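Local structure of Alpha/beta hydrolase fold protein (Ochrobactrum, 4G9E) at residues R119-E133 with R201-N215. The protein acts as an N-acyl homoserine lactonase of the alpha/beta-hydrolase fold, probably hydrolysing the ester bond of the lactone ring. Numbering follows the deposited sequence.
Sequences RGLMITGTPPVAREE and RDIVAEAQLPIAVVN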
loop_
_atom_site.group_PDB
_atom_site.type_symbol
_atom_site.label_atom_id
_atom_site.label_comp_id
_atom_site.label_asym_id
_atom_site.label_seq_id
_atom_site.Cartn_x
_atom_site.Cartn_y
_atom_site.Cartn_z
ATOM N N ARG A 119 13.875 1.772 -5.704
ATOM C CA ARG A 119 14.875 0.725 -5.547
ATOM C C ARG A 119 14.286 -0.666 -5.400
ATOM O O ARG A 119 14.981 -1.660 -5.569
ATOM C CB ARG A 119 15.863 1.061 -4.437
ATOM C CG ARG A 119 16.908 2.038 -4.973
ATOM C CD ARG A 119 18.080 2.257 -4.065
ATOM N NE ARG A 119 17.771 3.237 -3.037
ATOM C CZ ARG A 119 18.644 3.639 -2.121
ATOM N NH1 ARG A 119 19.877 3.146 -2.122
ATOM N NH2 ARG A 119 18.288 4.534 -1.212
ATOM N N GLY A 120 12.994 -0.733 -5.102
ATOM C CA GLY A 120 12.290 -1.994 -5.010
ATOM C C GLY A 120 10.859 -1.702 -4.619
ATOM O O GLY A 120 10.577 -0.623 -4.098
ATOM N N LEU A 121 9.973 -2.665 -4.857
ATOM C CA LEU A 121 8.570 -2.556 -4.466
ATOM C C LEU A 121 8.163 -3.832 -3.761
ATOM O O LEU A 121 8.327 -4.914 -4.328
ATOM C CB LEU A 121 7.700 -2.380 -5.712
ATOM C CG LEU A 121 6.185 -2.447 -5.506
ATOM C CD1 LEU A 121 5.713 -1.293 -4.654
ATOM C CD2 LEU A 121 5.476 -2.427 -6.856
ATOM N N MET A 122 7.644 -3.713 -2.538
ATOM C CA MET A 122 7.037 -4.855 -1.850
ATOM C C MET A 122 5.534 -4.629 -1.794
ATOM O O MET A 122 5.092 -3.543 -1.417
ATOM C CB MET A 122 7.594 -5.023 -0.430
ATOM C CG MET A 122 6.922 -6.173 0.333
ATOM S SD MET A 122 7.560 -6.445 1.996
ATOM C CE MET A 122 9.127 -7.215 1.594
ATOM N N ILE A 123 4.773 -5.650 -2.177
ATOM C CA ILE A 123 3.316 -5.576 -2.162
ATOM C C ILE A 123 2.723 -6.661 -1.273
ATOM O O ILE A 123 3.093 -7.845 -1.360
ATOM C CB ILE A 123 2.720 -5.619 -3.590
ATOM C CG1 ILE A 123 3.139 -6.888 -4.346
ATOM C CG2 ILE A 123 3.125 -4.364 -4.366
ATOM C CD1 ILE A 123 2.454 -7.055 -5.707
ATOM N N THR A 124 1.811 -6.230 -0.407
ATOM C CA THR A 124 1.158 -7.086 0.567
ATOM C C THR A 124 -0.332 -6.821 0.484
ATOM O O THR A 124 -0.768 -5.670 0.555
ATOM C CB THR A 124 1.661 -6.751 1.984
ATOM O OG1 THR A 124 3.026 -7.168 2.112
ATOM C CG2 THR A 124 0.807 -7.416 3.066
ATOM N N GLY A 125 -1.120 -7.878 0.322
ATOM C CA GLY A 125 -2.557 -7.724 0.180
ATOM C C GLY A 125 -2.980 -7.266 -1.204
ATOM O O GLY A 125 -4.077 -6.745 -1.366
ATOM N N THR A 126 -2.125 -7.498 -2.197
ATOM C CA THR A 126 -2.279 -6.960 -3.546
ATOM C C THR A 126 -2.045 -8.036 -4.594
ATOM O O THR A 126 -0.918 -8.488 -4.771
ATOM C CB THR A 126 -1.217 -5.875 -3.788
ATOM O OG1 THR A 126 -1.307 -4.867 -2.776
ATOM C CG2 THR A 126 -1.358 -5.243 -5.168
ATOM N N PRO A 127 -3.101 -8.430 -5.323
ATOM C CA PRO A 127 -2.898 -9.284 -6.494
ATOM C C PRO A 127 -2.770 -8.403 -7.739
ATOM O O PRO A 127 -3.706 -7.671 -8.063
ATOM C CB PRO A 127 -4.197 -10.090 -6.553
ATOM C CG PRO A 127 -5.239 -9.162 -5.992
ATOM C CD PRO A 127 -4.531 -8.186 -5.063
ATOM N N PRO A 128 -1.619 -8.443 -8.427
ATOM C CA PRO A 128 -1.542 -7.684 -9.678
ATOM C C PRO A 128 -2.513 -8.316 -10.668
ATOM O O PRO A 128 -2.403 -9.507 -10.959
ATOM C CB PRO A 128 -0.082 -7.875 -10.110
ATOM C CG PRO A 128 0.654 -8.191 -8.831
ATOM C CD PRO A 128 -0.327 -9.053 -8.073
ATOM N N VAL A 129 -3.489 -7.543 -11.127
ATOM C CA VAL A 129 -4.528 -8.051 -12.011
ATOM C C VAL A 129 -4.781 -7.075 -13.136
ATOM O O VAL A 129 -4.738 -5.870 -12.931
ATOM C CB VAL A 129 -5.877 -8.277 -11.269
ATOM C CG1 VAL A 129 -5.817 -9.514 -10.400
ATOM C CG2 VAL A 129 -6.278 -7.050 -10.455
ATOM N N ALA A 130 -5.027 -7.607 -14.327
ATOM C CA ALA A 130 -5.627 -6.831 -15.395
ATOM C C ALA A 130 -7.091 -6.638 -15.016
ATOM O O ALA A 130 -7.621 -7.371 -14.178
ATOM C CB ALA A 130 -5.513 -7.571 -16.708
ATOM N N ARG A 131 -7.759 -5.670 -15.632
ATOM C CA ARG A 131 -9.118 -5.362 -15.211
ATOM C C ARG A 131 -10.047 -6.577 -15.285
ATOM O O ARG A 131 -10.931 -6.733 -14.445
ATOM C CB ARG A 131 -9.692 -4.188 -16.004
ATOM C CG ARG A 131 -9.977 -4.493 -17.459
ATOM C CD ARG A 131 -10.554 -3.293 -18.169
ATOM N NE ARG A 131 -11.179 -3.696 -19.413
ATOM C CZ ARG A 131 -11.937 -2.901 -20.153
ATOM N NH1 ARG A 131 -12.147 -1.651 -19.776
ATOM N NH2 ARG A 131 -12.482 -3.360 -21.268
ATOM N N GLU A 132 -9.844 -7.447 -16.271
ATOM C CA GLU A 132 -10.728 -8.601 -16.428
ATOM C C GLU A 132 -10.454 -9.725 -15.418
ATOM O O GLU A 132 -11.196 -10.704 -15.355
ATOM C CB GLU A 132 -10.687 -9.146 -17.859
ATOM C CG GLU A 132 -9.413 -9.864 -18.257
ATOM C CD GLU A 132 -8.284 -8.935 -18.685
ATOM O OE1 GLU A 132 -8.453 -7.691 -18.661
ATOM O OE2 GLU A 132 -7.213 -9.471 -19.050
ATOM N N GLU A 133 -9.401 -9.566 -14.619
ATOM C CA GLU A 133 -8.963 -10.593 -13.681
ATOM C C GLU A 133 -9.330 -10.279 -12.242
ATOM O O GLU A 133 -8.931 -10.999 -11.336
ATOM C CB GLU A 133 -7.447 -10.772 -13.774
ATOM C CG GLU A 133 -6.987 -11.304 -15.108
ATOM C CD GLU A 133 -5.483 -11.280 -15.272
ATOM O OE1 GLU A 133 -4.796 -10.504 -14.570
ATOM O OE2 GLU A 133 -4.985 -12.038 -16.129
ATOM N N ARG A 201 -1.024 -6.396 -14.540
ATOM C CA ARG A 201 -0.449 -7.682 -14.879
ATOM C C ARG A 201 0.768 -7.482 -15.773
ATOM O O ARG A 201 1.842 -8.034 -15.520
ATOM C CB ARG A 201 -1.477 -8.565 -15.572
ATOM C CG ARG A 201 -0.925 -9.889 -16.041
ATOM C CD ARG A 201 -1.912 -10.565 -16.964
ATOM N NE ARG A 201 -2.134 -9.737 -18.144
ATOM C CZ ARG A 201 -3.289 -9.653 -18.792
ATOM N NH1 ARG A 201 -4.337 -10.353 -18.377
ATOM N NH2 ARG A 201 -3.398 -8.870 -19.856
ATOM N N ASP A 202 0.599 -6.674 -16.816
ATOM C CA ASP A 202 1.696 -6.437 -17.739
ATOM C C ASP A 202 2.819 -5.637 -17.082
ATOM O O ASP A 202 3.997 -5.915 -17.307
ATOM C CB ASP A 202 1.213 -5.727 -19.002
ATOM C CG ASP A 202 0.226 -6.563 -19.804
ATOM O OD1 ASP A 202 0.106 -7.779 -19.545
ATOM O OD2 ASP A 202 -0.431 -6.003 -20.699
ATOM N N ILE A 203 2.464 -4.654 -16.259
ATOM C CA ILE A 203 3.484 -3.846 -15.607
ATOM C C ILE A 203 4.408 -4.707 -14.750
ATOM O O ILE A 203 5.628 -4.583 -14.850
ATOM C CB ILE A 203 2.877 -2.730 -14.751
ATOM C CG1 ILE A 203 2.283 -1.652 -15.652
ATOM C CG2 ILE A 203 3.926 -2.111 -13.845
ATOM C CD1 ILE A 203 1.341 -0.711 -14.936
ATOM N N VAL A 204 3.852 -5.584 -13.916
ATOM C CA VAL A 204 4.725 -6.356 -13.036
ATOM C C VAL A 204 5.514 -7.420 -13.797
ATOM O O VAL A 204 6.631 -7.749 -13.403
ATOM C CB VAL A 204 4.008 -6.952 -11.797
ATOM C CG1 VAL A 204 3.352 -5.855 -10.969
ATOM C CG2 VAL A 204 3.034 -8.067 -12.169
ATOM N N ALA A 205 4.953 -7.928 -14.892
ATOM C CA ALA A 205 5.641 -8.919 -15.714
ATOM C C ALA A 205 6.881 -8.329 -16.369
ATOM O O ALA A 205 7.892 -9.014 -16.543
ATOM C CB ALA A 205 4.701 -9.487 -16.777
ATOM N N GLU A 206 6.796 -7.050 -16.725
ATOM C CA GLU A 206 7.826 -6.396 -17.520
ATOM C C GLU A 206 8.787 -5.544 -16.688
ATOM O O GLU A 206 9.852 -5.154 -17.165
ATOM C CB GLU A 206 7.153 -5.581 -18.628
ATOM C CG GLU A 206 6.373 -6.476 -19.591
ATOM C CD GLU A 206 5.362 -5.742 -20.462
ATOM O OE1 GLU A 206 5.400 -4.496 -20.551
ATOM O OE2 GLU A 206 4.513 -6.430 -21.069
ATOM N N ALA A 207 8.427 -5.293 -15.431
ATOM C CA ALA A 207 9.241 -4.453 -14.560
ATOM C C ALA A 207 10.555 -5.131 -14.190
ATOM O O ALA A 207 10.578 -6.307 -13.832
ATOM C CB ALA A 207 8.460 -4.092 -13.308
ATOM N N GLN A 208 11.631 -4.373 -14.267
ATOM C CA GLN A 208 12.975 -4.920 -13.979
ATOM C C GLN A 208 13.374 -4.804 -12.494
ATOM O O GLN A 208 14.253 -5.521 -12.023
ATOM C CB GLN A 208 14.034 -4.195 -14.824
ATOM C CG GLN A 208 13.723 -4.239 -16.307
ATOM C CD GLN A 208 13.774 -5.632 -16.725
ATOM O OE1 GLN A 208 12.779 -6.344 -16.789
ATOM N NE2 GLN A 208 14.969 -6.096 -16.902
ATOM N N LEU A 209 12.776 -3.850 -11.785
ATOM C CA LEU A 209 13.146 -3.668 -10.381
ATOM C C LEU A 209 12.686 -4.862 -9.545
ATOM O O LEU A 209 11.767 -5.588 -9.925
ATOM C CB LEU A 209 12.594 -2.359 -9.804
ATOM C CG LEU A 209 11.204 -2.374 -9.163
ATOM C CD1 LEU A 209 10.898 -1.050 -8.482
ATOM C CD2 LEU A 209 10.135 -2.720 -10.189
ATOM N N PRO A 210 13.339 -5.086 -8.401
ATOM C CA PRO A 210 12.882 -6.180 -7.545
ATOM C C PRO A 210 11.475 -5.916 -7.029
ATOM O O PRO A 210 11.197 -4.837 -6.499
ATOM C CB PRO A 210 13.876 -6.153 -6.376
ATOM C CG PRO A 210 15.068 -5.420 -6.892
ATOM C CD PRO A 210 14.520 -4.405 -7.847
ATOM N N ILE A 211 10.611 -6.913 -7.168
ATOM C CA ILE A 211 9.289 -6.863 -6.567
ATOM C C ILE A 211 9.166 -8.013 -5.578
ATOM O O ILE A 211 9.361 -9.175 -5.936
ATOM C CB ILE A 211 8.149 -6.915 -7.616
ATOM C CG1 ILE A 211 8.219 -5.679 -8.520
ATOM C CG2 ILE A 211 6.809 -6.988 -6.898
ATOM C CD1 ILE A 211 7.212 -5.673 -9.668
ATOM N N ALA A 212 8.866 -7.668 -4.330
ATOM C CA ALA A 212 8.658 -8.647 -3.276
ATOM C C ALA A 212 7.175 -8.785 -3.015
ATOM O O ALA A 212 6.430 -7.800 -3.045
ATOM C CB ALA A 212 9.364 -8.208 -2.004
ATOM N N VAL A 213 6.753 -10.011 -2.735
ATOM C CA VAL A 213 5.351 -10.306 -2.494
ATOM C C VAL A 213 5.265 -11.054 -1.168
ATOM O O VAL A 213 5.855 -12.127 -1.019
ATOM C CB VAL A 213 4.763 -11.174 -3.624
ATOM C CG1 VAL A 213 3.304 -11.510 -3.345
ATOM C CG2 VAL A 213 4.903 -10.476 -4.969
ATOM N N VAL A 214 4.561 -10.471 -0.201
ATOM C CA VAL A 214 4.452 -11.042 1.144
ATOM C C VAL A 214 3.000 -10.933 1.594
ATOM O O VAL A 214 2.428 -9.836 1.596
ATOM C CB VAL A 214 5.340 -10.280 2.149
ATOM C CG1 VAL A 214 5.157 -10.831 3.554
ATOM C CG2 VAL A 214 6.813 -10.334 1.731
ATOM N N ASN A 215 2.398 -12.060 1.964
ATOM C CA ASN A 215 0.993 -12.080 2.377
ATOM C C ASN A 215 0.770 -12.951 3.590
ATOM O O ASN A 215 1.530 -13.884 3.847
ATOM C CB ASN A 215 0.096 -12.601 1.259
ATOM C CG ASN A 215 -0.133 -11.566 0.198
ATOM O OD1 ASN A 215 -0.895 -10.625 0.403
ATOM N ND2 ASN A 215 0.543 -11.707 -0.930
HETATM O O HOH W 1 0.519 -8.996 -2.369
HETATM O O HOH W 2 -5.713 -7.808 -20.720
#
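Leu121, Met122 and Ile123 pair in parallel register with Ile211, Ala212 and Val213, joining two neighbouring strands in the central sheet of the alpha/beta-hydrolase fold. On one face of the sheet Met122 runs out with CG anti to the backbone N (chi1 177°) and then bends at its sulfur, which lays CE against Ala212 CB at 3.7 Å and beside Val214 CG2. On the other, Ile123 and Val213 lie side by side and point the same way, CG1 meeting CG2 at 4.0 Å. Beyond the strands Pro128 crosses Val204 of helix 200-206 at about a right angle, CB on CG2.

Farther along, carboxylates meet the Arg201 guanidinium at its edge, while Ala130 CB sits over one face, displaced toward the rim. Its NH1 donates to Glu133 OE2 at 2.9 Å, within the guanidinium plane but from above the carboxylate, the two planes standing 81° apart; the same nitrogen reaches Glu132 OE2 at 3.1 Å on the syn side but tilted out of both planes. NE binds Asp202 OD1, and water 2 links NH2 to Glu132. A methionine in place of Arg201 would probably leave the carboxylates of Glu132 and Glu133 close together without the positive charge they share.

At the C-terminal strand ends, near the bound N-butanoyl-L-homoserine, Thr124 OG1 donates to Val214 O at 2.8 Å. Gly125, whose carbonyl accepts a hydrogen bond from Ser102 OG, probably the nucleophile, is held through its N by Asn215 OD1 at 2.8 Å, while Asn215 ND2 donates to water 1, which also accepts from Thr126 N.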